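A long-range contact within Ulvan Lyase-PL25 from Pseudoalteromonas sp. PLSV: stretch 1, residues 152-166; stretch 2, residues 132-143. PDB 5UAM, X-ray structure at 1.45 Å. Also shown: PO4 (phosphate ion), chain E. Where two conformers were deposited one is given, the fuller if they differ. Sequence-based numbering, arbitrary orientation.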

# COMPACT_ATOMS: atom_id res chain seq x y z
N TRP A 152 7.97 13.04 -18.67
CA TRP A 152 8.61 12.64 -17.43
C TRP A 152 10.12 12.72 -17.53
O TRP A 152 10.71 12.59 -18.61
CB TRP A 152 8.19 11.18 -17.09
CG TRP A 152 6.73 11.16 -16.86
CD1 TRP A 152 5.74 11.06 -17.81
CD2 TRP A 152 6.08 11.35 -15.62
NE1 TRP A 152 4.51 11.16 -17.20
CE2 TRP A 152 4.70 11.35 -15.86
CE3 TRP A 152 6.54 11.51 -14.31
CZ2 TRP A 152 3.77 11.54 -14.83
CZ3 TRP A 152 5.61 11.67 -13.29
CH2 TRP A 152 4.24 11.69 -13.57
N GLU A 153 10.76 12.94 -16.38
CA GLU A 153 12.20 12.84 -16.28
C GLU A 153 12.57 12.05 -15.04
O GLU A 153 11.85 12.03 -14.04
CB GLU A 153 12.88 14.21 -16.28
CG GLU A 153 12.52 15.07 -15.09
CD GLU A 153 13.09 16.48 -15.18
OE1 GLU A 153 13.63 16.84 -16.25
OE2 GLU A 153 13.01 17.23 -14.18
N ASP A 154 13.71 11.38 -15.14
CA ASP A 154 14.23 10.60 -14.04
C ASP A 154 14.93 11.49 -13.03
O ASP A 154 15.72 12.37 -13.39
CB ASP A 154 15.23 9.58 -14.60
CG ASP A 154 14.61 8.68 -15.65
OD1 ASP A 154 13.47 8.23 -15.44
OD2 ASP A 154 15.25 8.44 -16.70
N LEU A 155 14.69 11.26 -11.75
CA LEU A 155 15.55 11.86 -10.73
C LEU A 155 16.44 10.84 -10.04
O LEU A 155 17.60 11.11 -9.77
CB LEU A 155 14.72 12.57 -9.65
CG LEU A 155 13.80 13.68 -10.15
CD1 LEU A 155 13.15 14.39 -8.97
CD2 LEU A 155 14.57 14.68 -11.02
N ASN A 156 15.92 9.64 -9.89
CA ASN A 156 16.45 8.58 -9.06
C ASN A 156 17.41 9.10 -8.00
O ASN A 156 18.61 8.81 -8.04
CB ASN A 156 17.10 7.59 -10.01
CG ASN A 156 16.13 7.14 -11.08
OD1 ASN A 156 14.92 7.12 -10.85
ND2 ASN A 156 16.65 6.79 -12.27
N ASN A 157 16.87 9.87 -7.06
CA ASN A 157 17.63 10.57 -6.02
C ASN A 157 17.30 10.04 -4.62
O ASN A 157 17.52 10.72 -3.61
CB ASN A 157 17.34 12.07 -6.08
CG ASN A 157 15.87 12.39 -5.85
OD1 ASN A 157 15.05 11.49 -5.80
ND2 ASN A 157 15.53 13.65 -5.74
N ILE A 158 16.76 8.83 -4.57
CA ILE A 158 16.49 8.08 -3.35
C ILE A 158 17.37 6.85 -3.40
O ILE A 158 17.92 6.50 -4.44
CB ILE A 158 15.01 7.68 -3.25
CG1 ILE A 158 14.55 6.88 -4.48
CG2 ILE A 158 14.15 8.96 -3.11
CD1 ILE A 158 13.13 6.40 -4.42
N THR A 159 17.53 6.18 -2.26
CA THR A 159 18.39 5.01 -2.29
C THR A 159 17.81 3.96 -3.24
O THR A 159 16.58 3.77 -3.29
CB THR A 159 18.61 4.39 -0.90
OG1 THR A 159 19.42 3.22 -1.07
CG2 THR A 159 17.29 4.00 -0.20
N PRO A 160 18.64 3.26 -4.01
CA PRO A 160 18.11 2.18 -4.84
C PRO A 160 17.61 0.99 -4.05
O PRO A 160 16.85 0.17 -4.58
CB PRO A 160 19.30 1.78 -5.71
CG PRO A 160 20.50 2.19 -4.90
CD PRO A 160 20.08 3.46 -4.22
N PHE A 161 18.03 0.87 -2.79
CA PHE A 161 17.67 -0.27 -1.95
C PHE A 161 16.34 0.04 -1.28
O PHE A 161 16.26 0.48 -0.13
CB PHE A 161 18.75 -0.51 -0.89
CG PHE A 161 20.10 -0.69 -1.45
CD1 PHE A 161 20.38 -1.78 -2.24
CD2 PHE A 161 21.10 0.24 -1.22
CE1 PHE A 161 21.63 -1.95 -2.79
CE2 PHE A 161 22.35 0.08 -1.77
CZ PHE A 161 22.62 -1.02 -2.55
N GLY A 162 15.27 -0.19 -2.02
CA GLY A 162 13.94 0.13 -1.53
C GLY A 162 12.87 -0.81 -2.08
O GLY A 162 12.94 -1.26 -3.22
N THR A 163 11.89 -1.12 -1.24
CA THR A 163 10.66 -1.82 -1.60
C THR A 163 9.54 -1.15 -0.82
O THR A 163 9.73 -0.76 0.34
CB THR A 163 10.65 -3.32 -1.16
OG1 THR A 163 11.88 -4.01 -1.47
CG2 THR A 163 9.52 -4.08 -1.85
N TYR A 164 8.35 -1.07 -1.42
CA TYR A 164 7.12 -0.67 -0.72
C TYR A 164 7.02 0.83 -0.44
O TYR A 164 6.83 1.26 0.71
CB TYR A 164 6.88 -1.49 0.54
CG TYR A 164 6.78 -2.97 0.36
CD1 TYR A 164 5.85 -3.53 -0.49
CD2 TYR A 164 7.63 -3.83 1.05
CE1 TYR A 164 5.74 -4.89 -0.60
CE2 TYR A 164 7.54 -5.17 0.93
CZ TYR A 164 6.61 -5.71 0.10
OH TYR A 164 6.50 -7.07 -0.02
N ASN A 165 7.07 1.62 -1.51
CA ASN A 165 7.06 3.07 -1.40
C ASN A 165 5.72 3.61 -0.93
O ASN A 165 4.67 3.28 -1.48
CB ASN A 165 7.33 3.70 -2.75
CG ASN A 165 8.67 3.35 -3.28
OD1 ASN A 165 9.67 3.49 -2.58
ND2 ASN A 165 8.72 2.95 -4.55
N GLN A 166 5.78 4.52 0.04
CA GLN A 166 4.61 5.15 0.61
C GLN A 166 4.97 6.60 0.79
O GLN A 166 5.91 6.92 1.52
CB GLN A 166 4.26 4.46 1.92
CG GLN A 166 4.08 2.98 1.71
CD GLN A 166 3.81 2.23 2.96
OE1 GLN A 166 2.88 2.55 3.69
NE2 GLN A 166 4.55 1.15 3.15
P PO4 E . 8.69 -9.58 -0.12
O1 PO4 E . 9.11 -11.02 0.05
O2 PO4 E . 8.49 -8.94 1.19
O3 PO4 E . 7.38 -9.63 -0.88
O4 PO4 E . 9.79 -8.86 -0.89
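Stretch 2 (132-143) NTHHGANKHAVS

Where two strands part company, side chains often take over the pairing that the backbone gives up, and this contact in an ulvan lyase is a compact example. Strand 139-143 of stretch 2 runs antiparallel to strand 152-154, their N-to-C directions 146° apart and their axes approaching to 4.6 Å. Trp 152 faces Ser 143 across a non-hydrogen-bonded pair, CA to CA 4.4 Å; its indole swings back over the partner strand, so that Ser 143 CB lies 4.2 Å from the centroid of the six-membered ring, over its face. Glu 153 and Val 142 form the hydrogen-bonded pair, each backbone N donating to the other's O at 2.9 Å, and their side chains share one face of the sheet, with Glu 153 CG 3.5 Å from Val 142 CG1. Asp 154 pairs with Ala 141 on the other face.

Beyond the strand, His 140 O accepts from both Leu 155 N (2.8 Å) and Asn 156 N (3.1 Å), while Leu 155 CD1 rests over the face of the imidazole, 4.0 Å from the His 140 ring centroid. An asparagine side chain now stands in for a backbone acceptor, Asn 156 OD1 receiving His 140 N at 2.9 Å; Asn 157 OD1 adds a side-chain bond, accepting from His 140 ND1 at 2.7 Å, at the ring edge. Ile 158 CD1 packs 3.7 Å from Asn 138 ND2. Pro 160 O then accepts an almost linear bond from Asn 138 N (2.9 Å), and the Phe 161 ring reaches Thr 133, CE1 to CG2 3.7 Å. At Gly 162 the absent side chain matters, because a CB would fall 2.6 Å from Asn 138 ND2. Finally, Asn 165 closes a reciprocal amide pair: Asn 138 ND2 donates to Asn 165 OD1 at 2.8 Å, and Asn 165 ND2 to Asn 138 OD1 at 3.0 Å.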

# COMPACT_ATOMS: atom_id res chain seq x y z
N ASN A 132 19.53 -6.29 3.32
CA ASN A 132 19.95 -7.14 2.22
C ASN A 132 19.28 -6.66 0.93
O ASN A 132 18.58 -5.65 0.90
CB ASN A 132 19.70 -8.62 2.55
CG ASN A 132 18.22 -8.99 2.68
OD1 ASN A 132 17.38 -8.14 2.91
ND2 ASN A 132 17.92 -10.27 2.50
N THR A 133 19.53 -7.38 -0.16
CA THR A 133 19.06 -6.97 -1.48
C THR A 133 18.33 -8.12 -2.15
O THR A 133 18.30 -9.26 -1.66
CB THR A 133 20.23 -6.51 -2.37
OG1 THR A 133 21.10 -7.61 -2.64
CG2 THR A 133 21.03 -5.41 -1.68
N HIS A 134 17.74 -7.82 -3.31
CA HIS A 134 17.07 -8.83 -4.12
C HIS A 134 17.26 -8.44 -5.58
O HIS A 134 18.30 -8.77 -6.17
CB HIS A 134 15.62 -8.97 -3.69
CG HIS A 134 14.87 -10.04 -4.41
ND1 HIS A 134 15.28 -11.35 -4.47
CD2 HIS A 134 13.72 -9.98 -5.13
CE1 HIS A 134 14.42 -12.05 -5.18
NE2 HIS A 134 13.45 -11.24 -5.58
N HIS A 135 16.32 -7.71 -6.18
CA HIS A 135 16.58 -7.14 -7.50
C HIS A 135 15.71 -5.92 -7.71
O HIS A 135 14.70 -5.73 -7.04
CB HIS A 135 16.40 -8.14 -8.65
CG HIS A 135 15.10 -8.88 -8.63
ND1 HIS A 135 15.04 -10.25 -8.77
CD2 HIS A 135 13.82 -8.46 -8.50
CE1 HIS A 135 13.78 -10.64 -8.74
NE2 HIS A 135 13.02 -9.57 -8.57
N GLY A 136 16.14 -5.07 -8.65
CA GLY A 136 15.35 -3.92 -9.02
C GLY A 136 15.64 -2.71 -8.16
O GLY A 136 15.24 -2.65 -7.00
N ALA A 137 16.31 -1.74 -8.76
CA ALA A 137 16.61 -0.48 -8.09
C ALA A 137 15.35 0.37 -7.97
O ALA A 137 14.62 0.58 -8.96
CB ALA A 137 17.65 0.29 -8.90
N ASN A 138 15.13 0.88 -6.78
CA ASN A 138 14.02 1.79 -6.53
C ASN A 138 14.29 3.13 -7.20
O ASN A 138 15.40 3.67 -7.14
CB ASN A 138 13.82 1.95 -5.03
CG ASN A 138 12.37 2.21 -4.63
OD1 ASN A 138 11.42 1.74 -5.28
ND2 ASN A 138 12.20 2.95 -3.54
N LYS A 139 13.25 3.69 -7.82
CA LYS A 139 13.39 4.81 -8.75
C LYS A 139 12.37 5.89 -8.46
O LYS A 139 11.36 5.69 -7.77
CB LYS A 139 13.23 4.34 -10.19
CG LYS A 139 14.40 3.51 -10.68
CD LYS A 139 14.09 2.83 -12.01
CE LYS A 139 15.28 2.04 -12.51
NZ LYS A 139 16.37 2.97 -12.99
N HIS A 140 12.63 7.07 -9.02
CA HIS A 140 11.82 8.25 -8.75
C HIS A 140 11.80 9.07 -10.03
O HIS A 140 12.85 9.52 -10.51
CB HIS A 140 12.45 9.05 -7.61
CG HIS A 140 11.81 10.37 -7.32
ND1 HIS A 140 12.46 11.34 -6.58
CD2 HIS A 140 10.60 10.88 -7.64
CE1 HIS A 140 11.67 12.39 -6.46
NE2 HIS A 140 10.54 12.14 -7.10
N ALA A 141 10.61 9.24 -10.60
CA ALA A 141 10.40 10.06 -11.78
C ALA A 141 9.55 11.27 -11.40
O ALA A 141 8.77 11.24 -10.44
CB ALA A 141 9.69 9.27 -12.87
N VAL A 142 9.69 12.34 -12.17
CA VAL A 142 8.91 13.54 -11.91
C VAL A 142 8.41 14.10 -13.24
O VAL A 142 9.08 14.01 -14.27
CB VAL A 142 9.73 14.60 -11.13
CG1 VAL A 142 10.86 15.13 -11.96
CG2 VAL A 142 8.81 15.72 -10.64
N SER A 143 7.22 14.68 -13.21
CA SER A 143 6.71 15.30 -14.43
C SER A 143 7.60 16.46 -14.85
O SER A 143 8.17 17.16 -14.01
CB SER A 143 5.26 15.74 -14.25
OG SER A 143 5.11 16.77 -13.30
O HOH W 1 14.25 4.22 -2.00
O HOH W 2 16.73 6.13 -7.02
O HOH W 3 15.56 5.18 -14.61
O HOH W 4 10.54 18.51 -13.44